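Long-range contacts in putative 4-hydroxybenzoyl-CoA thioesterase (Geobacillus stearothermophilus, PDB 2OIW), which is a predicted thioesterase of the hot-dog superfamily, probably hydrolysing the thioester bond of an acyl-CoA such as 4-hydroxybenzoyl-CoA: residues V74-E79 against L86-E91; T25-W30 against M58-V63; R52-R57 against F109-G114. All blocks are in the same frame, centred on the assembly; numbering follows the deposited sequence.

Contact 1: residues V74-E79 against L86-E91; sequences VYTGIE and LTIYEE
Thr76 and Ile88 each set CG2 anti to the backbone N, which brings the two methyls together at 3.7 Å from Thr76 CG2 to Ile88 CG2. A further turn in Ile78, its CD1 swung round by a chi2 of -64°, carries that methyl to 3.9 Å from Leu86 CD1, the two side chains crossing at a slant. Beneath them runs an antiparallel hairpin of strands 72-81 and 85-94, in which Tyr75 and Glu91, then Gly77 and Tyr89, form the hydrogen-bonded pairs. The bonds of the second pair differ: Gly77 N meets Tyr89 O at 2.8 Å, while Tyr89 N approaches Gly77 O at 3.0 Å from 41° above the carbonyl plane. At the corner, Glu79 N reaches Thr87 O at 2.7 Å; the Glu79 carboxylate forms a salt bridge with Arg103.

On the face of Thr76 and Ile88, which packs against Ile38 of helix 36-42, one water ties Thr76 OG1 (2.5 Å) to Glu90 OE1 (2.6 Å). Glu90 OE2 is taken by Arg35 and Ser104. On the other face, Tyr89 OH donates to the anti lone pair of Glu91 OE2 at 2.7 Å, with Trp132 edge-to-face to the Tyr89 ring. The face turned to the helices therefore combines methyl contacts with a buried carboxylate whose two oxygens are met by a water, an arginine and a hydroxyl rather than left to the apolar surroundings.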
loop_
_atom_site.group_PDB
_atom_site.type_symbol
_atom_site.label_atom_id
_atom_site.label_comp_id
_atom_site.label_asym_id
_atom_site.label_seq_id
_atom_site.Cartn_x
_atom_site.Cartn_y
_atom_site.Cartn_z
ATOM N N VAL A 74 0.197 15.018 -11.110
ATOM C CA VAL A 74 -0.128 14.009 -12.107
ATOM C C VAL A 74 -0.928 14.664 -13.208
ATOM O O VAL A 74 -1.936 15.331 -12.946
ATOM C CB VAL A 74 -0.902 12.836 -11.462
ATOM C CG1 VAL A 74 -1.043 11.645 -12.455
ATOM C CG2 VAL A 74 -0.159 12.397 -10.156
ATOM N N TYR A 75 -0.431 14.508 -14.436
ATOM C CA TYR A 75 -1.137 14.914 -15.649
ATOM C C TYR A 75 -1.605 13.670 -16.363
ATOM O O TYR A 75 -0.812 12.769 -16.644
ATOM C CB TYR A 75 -0.218 15.687 -16.563
ATOM C CG TYR A 75 0.325 16.936 -15.928
ATOM C CD1 TYR A 75 -0.394 18.141 -15.995
ATOM C CD2 TYR A 75 1.550 16.932 -15.278
ATOM C CE1 TYR A 75 0.100 19.303 -15.431
ATOM C CE2 TYR A 75 2.048 18.101 -14.688
ATOM C CZ TYR A 75 1.319 19.272 -14.784
ATOM O OH TYR A 75 1.784 20.411 -14.213
ATOM N N THR A 76 -2.887 13.647 -16.695
ATOM C CA THR A 76 -3.517 12.454 -17.227
ATOM C C THR A 76 -4.350 12.862 -18.425
ATOM O O THR A 76 -5.208 13.731 -18.321
ATOM C CB THR A 76 -4.384 11.760 -16.154
ATOM O OG1 THR A 76 -3.593 11.535 -14.964
ATOM C CG2 THR A 76 -4.903 10.416 -16.696
ATOM N N GLY A 77 -4.056 12.255 -19.570
ATOM C CA GLY A 77 -4.750 12.592 -20.802
ATOM C C GLY A 77 -5.113 11.328 -21.543
ATOM O O GLY A 77 -4.690 10.225 -21.160
ATOM N N ILE A 78 -5.866 11.500 -22.625
ATOM C CA ILE A 78 -6.280 10.398 -23.471
ATOM C C ILE A 78 -5.407 10.360 -24.722
ATOM O O ILE A 78 -5.417 11.303 -25.506
ATOM C CB ILE A 78 -7.781 10.547 -23.861
ATOM C CG1 ILE A 78 -8.680 10.609 -22.602
ATOM C CG2 ILE A 78 -8.222 9.434 -24.859
ATOM C CD1 ILE A 78 -8.640 9.322 -21.772
ATOM N N GLU A 79 -4.641 9.285 -24.910
ATOM C CA GLU A 79 -3.843 9.163 -26.141
ATOM C C GLU A 79 -4.621 8.515 -27.304
ATOM O O GLU A 79 -4.393 8.840 -28.469
ATOM C CB GLU A 79 -2.553 8.387 -25.900
ATOM C CG GLU A 79 -1.625 8.427 -27.105
ATOM C CD GLU A 79 -0.382 7.556 -26.968
ATOM O OE1 GLU A 79 -0.486 6.427 -26.435
ATOM O OE2 GLU A 79 0.699 7.999 -27.439
ATOM N N LEU A 86 -9.644 2.519 -24.013
ATOM C CA LEU A 86 -8.994 3.794 -24.173
ATOM C C LEU A 86 -7.582 3.666 -23.661
ATOM O O LEU A 86 -7.302 2.860 -22.785
ATOM C CB LEU A 86 -9.803 4.930 -23.501
ATOM C CG LEU A 86 -9.713 5.296 -22.023
ATOM C CD1 LEU A 86 -10.934 6.152 -21.624
ATOM C CD2 LEU A 86 -9.657 4.081 -21.145
ATOM N N THR A 87 -6.681 4.404 -24.281
ATOM C CA THR A 87 -5.268 4.352 -23.943
ATOM C C THR A 87 -4.970 5.720 -23.366
ATOM O O THR A 87 -5.136 6.767 -24.048
ATOM C CB THR A 87 -4.421 4.073 -25.174
ATOM O OG1 THR A 87 -4.874 2.848 -25.777
ATOM C CG2 THR A 87 -2.952 3.976 -24.815
ATOM N N ILE A 88 -4.536 5.691 -22.110
ATOM C CA ILE A 88 -4.218 6.872 -21.362
ATOM C C ILE A 88 -2.721 7.170 -21.451
ATOM O O ILE A 88 -1.891 6.262 -21.337
ATOM C CB ILE A 88 -4.602 6.628 -19.901
ATOM C CG1 ILE A 88 -6.134 6.528 -19.741
ATOM C CG2 ILE A 88 -3.969 7.645 -18.983
ATOM C CD1 ILE A 88 -6.534 5.933 -18.405
ATOM N N TYR A 89 -2.382 8.440 -21.652
ATOM C CA TYR A 89 -1.019 8.890 -21.480
ATOM C C TYR A 89 -0.952 9.714 -20.185
ATOM O O TYR A 89 -1.849 10.506 -19.921
ATOM C CB TYR A 89 -0.507 9.694 -22.693
ATOM C CG TYR A 89 0.911 10.142 -22.482
ATOM C CD1 TYR A 89 1.959 9.234 -22.551
ATOM C CD2 TYR A 89 1.199 11.462 -22.142
ATOM C CE1 TYR A 89 3.270 9.634 -22.317
ATOM C CE2 TYR A 89 2.476 11.864 -21.905
ATOM C CZ TYR A 89 3.513 10.956 -21.995
ATOM O OH TYR A 89 4.796 11.374 -21.750
ATOM N N GLU A 90 0.093 9.534 -19.388
ATOM C CA GLU A 90 0.151 10.174 -18.066
ATOM C C GLU A 90 1.582 10.475 -17.648
ATOM O O GLU A 90 2.530 9.757 -18.044
ATOM C CB GLU A 90 -0.580 9.304 -17.010
ATOM C CG GLU A 90 -0.205 7.811 -17.110
ATOM C CD GLU A 90 -1.316 6.836 -16.721
ATOM O OE1 GLU A 90 -2.353 7.260 -16.130
ATOM O OE2 GLU A 90 -1.129 5.615 -17.006
ATOM N N GLU A 91 1.749 11.532 -16.854
ATOM C CA GLU A 91 3.072 11.935 -16.392
ATOM C C GLU A 91 2.988 12.376 -14.938
ATOM O O GLU A 91 1.967 12.899 -14.511
ATOM C CB GLU A 91 3.605 13.109 -17.227
ATOM C CG GLU A 91 4.011 12.766 -18.622
ATOM C CD GLU A 91 4.618 13.935 -19.360
ATOM O OE1 GLU A 91 4.645 15.059 -18.791
ATOM O OE2 GLU A 91 5.045 13.734 -20.524
HETATM O O HOH W 1 -2.771 9.197 -14.501
#

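Contact 2: residues T25-W30 against M58-V63; sequences TTVPVW and MEVDYV
The hydroxyl of Tyr62 is hydrogen-bonded to the backbone O of Asn24 and at the same time lies against Val27 and Pro28, with Tyr62 OH 4.0 Å from Pro28 CD and 4.2 Å from Val27 CB. The setting is the hot-dog fold, an antiparallel sheet curled round a central helical region; here the N-terminal part of helix 27-34 rests on strand 53-62. No hydrogen bond joins the two segments, so apart from the link through Asn24 they are held by apolar contact.

Val27 makes its contacts with two separate branches. Its CG1, anti to the backbone N (chi1 170°), meets Val60 CG1 at 3.8 Å. Its CG2 lies 3.6 Å from Tyr62 CE1, and here valine and tyrosine slide past one another in opposite directions. The tyrosine is backed from its own strand, since Val60 CG1 sits over one face of the ring, displaced toward the rim. Ala100 of strand 97-110 and Ile92 of strand 85-94 also touch Val27, adding to its buried surroundings.

Residues 58-61 also pair antiparallel with a strand of a second subunit, so the sheet runs on across the interface, and Met58 of that subunit packs on Pro28, Val60 and Tyr62. Within the chain, Met58, a selenomethionine, crosses Pro28 at about a right angle: the bend at chi3 (46°) places CE 4.2 Å from Pro28 CB, while SE lies 3.9 Å from Pro28 CG.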
loop_
_atom_site.group_PDB
_atom_site.type_symbol
_atom_site.label_atom_id
_atom_site.label_comp_id
_atom_site.label_asym_id
_atom_site.label_seq_id
_atom_site.Cartn_x
_atom_site.Cartn_y
_atom_site.Cartn_z
ATOM N N THR A 25 6.489 1.239 -6.676
ATOM C CA THR A 25 5.113 0.741 -6.650
ATOM C C THR A 25 4.108 1.843 -6.334
ATOM O O THR A 25 2.904 1.656 -6.527
ATOM C CB THR A 25 4.934 -0.424 -5.690
ATOM O OG1 THR A 25 5.120 0.034 -4.339
ATOM C CG2 THR A 25 5.969 -1.549 -6.033
ATOM N N THR A 26 4.628 2.982 -5.867
ATOM C CA THR A 26 3.819 4.165 -5.578
ATOM C C THR A 26 3.355 4.851 -6.843
ATOM O O THR A 26 2.268 5.390 -6.876
ATOM C CB THR A 26 4.584 5.149 -4.640
ATOM O OG1 THR A 26 4.711 4.530 -3.358
ATOM C CG2 THR A 26 3.828 6.457 -4.441
ATOM N N VAL A 27 4.174 4.831 -7.883
ATOM C CA VAL A 27 3.830 5.513 -9.118
ATOM C C VAL A 27 2.488 5.029 -9.758
ATOM O O VAL A 27 1.640 5.844 -10.133
ATOM C CB VAL A 27 5.042 5.495 -10.113
ATOM C CG1 VAL A 27 4.636 5.995 -11.499
ATOM C CG2 VAL A 27 6.186 6.365 -9.551
ATOM N N PRO A 28 2.312 3.703 -9.942
ATOM C CA PRO A 28 1.010 3.297 -10.425
ATOM C C PRO A 28 -0.134 3.725 -9.500
ATOM O O PRO A 28 -1.262 3.854 -9.963
ATOM C CB PRO A 28 1.128 1.767 -10.486
ATOM C CG PRO A 28 2.558 1.525 -10.716
ATOM C CD PRO A 28 3.245 2.558 -9.872
ATOM N N VAL A 29 0.154 3.936 -8.212
ATOM C CA VAL A 29 -0.894 4.298 -7.261
ATOM C C VAL A 29 -1.305 5.754 -7.528
ATOM O O VAL A 29 -2.487 6.080 -7.546
ATOM C CB VAL A 29 -0.461 4.090 -5.789
ATOM C CG1 VAL A 29 -1.411 4.747 -4.848
ATOM C CG2 VAL A 29 -0.373 2.593 -5.437
ATOM N N TRP A 30 -0.319 6.595 -7.797
ATOM C CA TRP A 30 -0.559 8.001 -8.131
ATOM C C TRP A 30 -1.175 8.186 -9.538
ATOM O O TRP A 30 -2.057 9.053 -9.764
ATOM C CB TRP A 30 0.802 8.706 -8.035
ATOM C CG TRP A 30 1.283 8.889 -6.614
ATOM C CD1 TRP A 30 0.586 8.652 -5.455
ATOM C CD2 TRP A 30 2.532 9.450 -6.224
ATOM N NE1 TRP A 30 1.367 8.984 -4.363
ATOM C CE2 TRP A 30 2.561 9.483 -4.818
ATOM C CE3 TRP A 30 3.662 9.883 -6.938
ATOM C CZ2 TRP A 30 3.666 9.953 -4.116
ATOM C CZ3 TRP A 30 4.733 10.373 -6.245
ATOM C CH2 TRP A 30 4.728 10.409 -4.852
HETATM N N MSE A 58 -0.266 -1.790 -18.540
HETATM C CA MSE A 58 0.394 -0.530 -18.148
HETATM C C MSE A 58 1.892 -0.544 -18.442
HETATM O O MSE A 58 2.525 -1.598 -18.438
HETATM C CB MSE A 58 0.179 -0.218 -16.674
HETATM C CG MSE A 58 1.215 -0.913 -15.761
HETATM SE SE MSE A 58 1.165 -0.256 -13.914
HETATM C CE MSE A 58 -0.772 -0.263 -13.573
ATOM N N GLU A 59 2.441 0.635 -18.686
ATOM C CA GLU A 59 3.889 0.819 -18.843
ATOM C C GLU A 59 4.294 2.085 -18.134
ATOM O O GLU A 59 3.541 3.065 -18.158
ATOM C CB GLU A 59 4.293 0.916 -20.333
ATOM C CG GLU A 59 3.135 0.938 -21.297
ATOM C CD GLU A 59 3.547 0.879 -22.763
ATOM O OE1 GLU A 59 4.411 1.687 -23.166
ATOM O OE2 GLU A 59 2.989 0.025 -23.505
ATOM N N VAL A 60 5.470 2.079 -17.500
ATOM C CA VAL A 60 5.949 3.254 -16.762
ATOM C C VAL A 60 7.431 3.382 -17.034
ATOM O O VAL A 60 8.154 2.367 -16.988
ATOM C CB VAL A 60 5.695 3.128 -15.235
ATOM C CG1 VAL A 60 6.356 4.264 -14.471
ATOM C CG2 VAL A 60 4.195 3.049 -14.908
ATOM N N ASP A 61 7.852 4.595 -17.380
ATOM C CA ASP A 61 9.267 4.951 -17.448
ATOM C C ASP A 61 9.586 5.791 -16.216
ATOM O O ASP A 61 8.919 6.791 -15.956
ATOM C CB ASP A 61 9.620 5.747 -18.728
ATOM C CG ASP A 61 9.648 4.874 -20.007
ATOM O OD1 ASP A 61 9.901 3.640 -19.968
ATOM O OD2 ASP A 61 9.471 5.443 -21.095
ATOM N N TYR A 62 10.597 5.371 -15.458
ATOM C CA TYR A 62 11.026 6.073 -14.250
ATOM C C TYR A 62 12.185 6.975 -14.650
ATOM O O TYR A 62 13.290 6.494 -14.856
ATOM C CB TYR A 62 11.429 5.054 -13.171
ATOM C CG TYR A 62 10.244 4.219 -12.662
ATOM C CD1 TYR A 62 9.461 4.664 -11.572
ATOM C CD2 TYR A 62 9.908 2.995 -13.260
ATOM C CE1 TYR A 62 8.372 3.906 -11.096
ATOM C CE2 TYR A 62 8.834 2.229 -12.790
ATOM C CZ TYR A 62 8.069 2.705 -11.707
ATOM O OH TYR A 62 6.998 1.983 -11.244
ATOM N N VAL A 63 11.909 8.267 -14.812
ATOM C CA VAL A 63 12.846 9.197 -15.464
ATOM C C VAL A 63 13.737 9.855 -14.409
ATOM O O VAL A 63 14.941 9.994 -14.567
ATOM C CB VAL A 63 12.028 10.284 -16.280
ATOM C CG1 VAL A 63 12.927 11.291 -16.986
ATOM C CG2 VAL A 63 11.079 9.618 -17.303
#

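Contact 3: residues R52-R57 against F109-G114; sequences RMVIIR and FNFDTG
Val54 and Phe109 extend side by side in the same direction, and Val54 CG2 comes 3.8 Å from Phe109 CB. The same methyl serves a second aromatic residue: Phe111 brings CZ to 4.0 Å from Val54 CG2. What puts the methyl there is the valine rotamer, with CG1 anti to the backbone N (chi1 -168°) and CG2 anti to the carbonyl carbon. The two phenylalanines are themselves turned against each other, Phe109 CD2 standing 3.7 Å above the plane of the Phe111 ring, over its centre. Val19 of a second subunit packs on Phe111, and Gln65 of that subunit on Val54, so this small apolar group is part of the subunit interface.

The backbone link is a single hydrogen bond, Phe109 N to Arg52 O at 2.6 Å. It belongs to the antiparallel pairing of strands 53-62 and 97-110 in the curled sheet of the hot-dog fold, near the place where strand 97-110 ends. Farther along, Ile56 and Arg57 both face Val105 in a classic beta bulge.

The Arg52 side chain also runs alongside that of Asn110, pointing the same way. Their flat groups are strongly twisted, the guanidinium and amide planes standing 71° apart, with Arg52 NH1 3.9 Å from Asn110 ND2. A water accepts from Arg52 NH1 at 3.1 Å and donates to Asp112 OD2 at 2.8 Å, joining charges too far apart for a salt bridge. In an Asx motif, Asn110 OD1 accepts from Thr113 N at 3.0 Å, the donor lying well above the amide plane, while Asn110 ND2 is hydrogen-bonded to Glu117.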
loop_
_atom_site.group_PDB
_atom_site.type_symbol
_atom_site.label_atom_id
_atom_site.label_comp_id
_atom_site.label_asym_id
_atom_site.label_seq_id
_atom_site.Cartn_x
_atom_site.Cartn_y
_atom_site.Cartn_z
ATOM N N ARG A 52 -17.101 -0.018 -14.270
ATOM C CA ARG A 52 -16.975 -0.401 -15.678
ATOM C C ARG A 52 -15.524 -0.515 -16.170
ATOM O O ARG A 52 -15.263 -1.159 -17.171
ATOM C CB ARG A 52 -17.727 0.609 -16.548
ATOM C CG ARG A 52 -19.194 0.563 -16.297
ATOM C CD ARG A 52 -20.022 1.686 -16.928
ATOM N NE ARG A 52 -21.311 1.687 -16.206
ATOM C CZ ARG A 52 -22.227 0.718 -16.305
ATOM N NH1 ARG A 52 -22.029 -0.313 -17.133
ATOM N NH2 ARG A 52 -23.343 0.779 -15.577
HETATM N N MSE A 53 -14.603 0.137 -15.471
HETATM C CA MSE A 53 -13.235 0.327 -15.946
HETATM C C MSE A 53 -12.320 -0.771 -15.462
HETATM O O MSE A 53 -12.125 -0.910 -14.269
HETATM C CB MSE A 53 -12.718 1.666 -15.441
HETATM C CG MSE A 53 -13.309 2.865 -16.163
HETATM SE SE MSE A 53 -12.400 3.257 -17.848
HETATM C CE MSE A 53 -13.462 2.243 -19.082
ATOM N N VAL A 54 -11.764 -1.534 -16.403
ATOM C CA VAL A 54 -10.807 -2.594 -16.118
ATOM C C VAL A 54 -9.493 -2.375 -16.895
ATOM O O VAL A 54 -9.486 -2.394 -18.117
ATOM C CB VAL A 54 -11.369 -3.997 -16.515
ATOM C CG1 VAL A 54 -10.483 -5.096 -15.939
ATOM C CG2 VAL A 54 -12.826 -4.166 -16.054
ATOM N N ILE A 55 -8.374 -2.231 -16.179
ATOM C CA ILE A 55 -7.045 -2.132 -16.822
ATOM C C ILE A 55 -6.603 -3.448 -17.474
ATOM O O ILE A 55 -6.815 -4.560 -16.937
ATOM C CB ILE A 55 -6.001 -1.567 -15.825
ATOM C CG1 ILE A 55 -4.751 -1.038 -16.548
ATOM C CG2 ILE A 55 -5.763 -2.548 -14.710
ATOM C CD1 ILE A 55 -3.878 -0.116 -15.669
ATOM N N ILE A 56 -6.015 -3.341 -18.654
ATOM C CA ILE A 56 -5.483 -4.527 -19.326
ATOM C C ILE A 56 -3.962 -4.458 -19.561
ATOM O O ILE A 56 -3.310 -5.491 -19.682
ATOM C CB ILE A 56 -6.214 -4.819 -20.668
ATOM C CG1 ILE A 56 -6.108 -3.634 -21.635
ATOM C CG2 ILE A 56 -7.721 -5.174 -20.453
ATOM C CD1 ILE A 56 -6.506 -4.007 -23.107
ATOM N N ARG A 57 -3.409 -3.248 -19.632
ATOM C CA ARG A 57 -1.966 -3.069 -19.765
ATOM C C ARG A 57 -1.464 -1.770 -19.112
ATOM O O ARG A 57 -2.152 -0.760 -19.131
ATOM C CB ARG A 57 -1.576 -3.125 -21.249
ATOM C CG ARG A 57 -0.090 -2.925 -21.514
ATOM C CD ARG A 57 0.280 -3.113 -22.967
ATOM N NE ARG A 57 1.709 -2.845 -23.208
ATOM C CZ ARG A 57 2.739 -3.659 -22.911
ATOM N NH1 ARG A 57 2.551 -4.844 -22.305
ATOM N NH2 ARG A 57 3.980 -3.279 -23.224
ATOM N N PHE A 109 -15.885 -2.280 -19.416
ATOM C CA PHE A 109 -16.530 -3.562 -19.274
ATOM C C PHE A 109 -17.921 -3.415 -18.647
ATOM O O PHE A 109 -18.074 -2.910 -17.532
ATOM C CB PHE A 109 -15.658 -4.562 -18.498
ATOM C CG PHE A 109 -16.090 -5.975 -18.686
ATOM C CD1 PHE A 109 -15.634 -6.710 -19.770
ATOM C CD2 PHE A 109 -17.000 -6.560 -17.808
ATOM C CE1 PHE A 109 -16.080 -8.030 -19.992
ATOM C CE2 PHE A 109 -17.452 -7.873 -18.001
ATOM C CZ PHE A 109 -16.981 -8.613 -19.096
ATOM N N ASN A 110 -18.931 -3.868 -19.385
ATOM C CA ASN A 110 -20.302 -3.941 -18.882
ATOM C C ASN A 110 -20.516 -5.265 -18.157
ATOM O O ASN A 110 -20.678 -6.326 -18.779
ATOM C CB ASN A 110 -21.315 -3.740 -20.017
ATOM C CG ASN A 110 -22.730 -3.397 -19.513
ATOM O OD1 ASN A 110 -23.266 -4.028 -18.593
ATOM N ND2 ASN A 110 -23.347 -2.412 -20.149
ATOM N N PHE A 111 -20.513 -5.172 -16.830
ATOM C CA PHE A 111 -20.657 -6.326 -15.968
ATOM C C PHE A 111 -22.098 -6.853 -16.042
ATOM O O PHE A 111 -22.319 -8.067 -15.971
ATOM C CB PHE A 111 -20.224 -5.988 -14.533
ATOM C CG PHE A 111 -18.710 -5.842 -14.353
ATOM C CD1 PHE A 111 -17.886 -6.974 -14.229
ATOM C CD2 PHE A 111 -18.119 -4.585 -14.273
ATOM C CE1 PHE A 111 -16.503 -6.848 -14.043
ATOM C CE2 PHE A 111 -16.728 -4.442 -14.083
ATOM C CZ PHE A 111 -15.921 -5.577 -13.968
ATOM N N ASP A 112 -23.072 -5.960 -16.244
ATOM C CA ASP A 112 -24.469 -6.380 -16.417
ATOM C C ASP A 112 -24.670 -7.269 -17.653
ATOM O O ASP A 112 -25.294 -8.331 -17.570
ATOM C CB ASP A 112 -25.430 -5.175 -16.444
ATOM C CG ASP A 112 -25.460 -4.400 -15.115
ATOM O OD1 ASP A 112 -25.443 -5.034 -14.020
ATOM O OD2 ASP A 112 -25.517 -3.148 -15.172
ATOM N N THR A 113 -24.149 -6.836 -18.795
ATOM C CA THR A 113 -24.242 -7.638 -20.023
ATOM C C THR A 113 -23.110 -8.665 -20.146
ATOM O O THR A 113 -23.147 -9.516 -21.021
ATOM C CB THR A 113 -24.206 -6.770 -21.280
ATOM O OG1 THR A 113 -22.973 -6.048 -21.309
ATOM C CG2 THR A 113 -25.398 -5.801 -21.333
ATOM N N GLY A 114 -22.113 -8.576 -19.273
ATOM C CA GLY A 114 -20.968 -9.469 -19.305
ATOM C C GLY A 114 -20.133 -9.415 -20.580
ATOM O O GLY A 114 -19.673 -10.453 -21.054
HETATM O O HOH W 2 -24.943 -1.398 -17.262
#

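In the fold
All three contacts belong to one hot-dog domain and reach the same antiparallel sheet. Contact 2 closes in the chain before contact 1 opens; contact 1 is nested within the loop closed by contact 3, and contacts 2 and 3 cross. Contacts 1 and 2 have their centres about 12 Å apart, and the two meet where Val74 CG2 lies 3.9 Å from Trp30 O. Contact 3 lies farther off, its centre about 19 Å from that of contact 1 and about 22 Å from that of contact 2, yet it shares strand 53-62 with contact 2. That strand joins helix packing and sheet pairing, so it takes part both in the fold of the chain and in its contact with the second subunit.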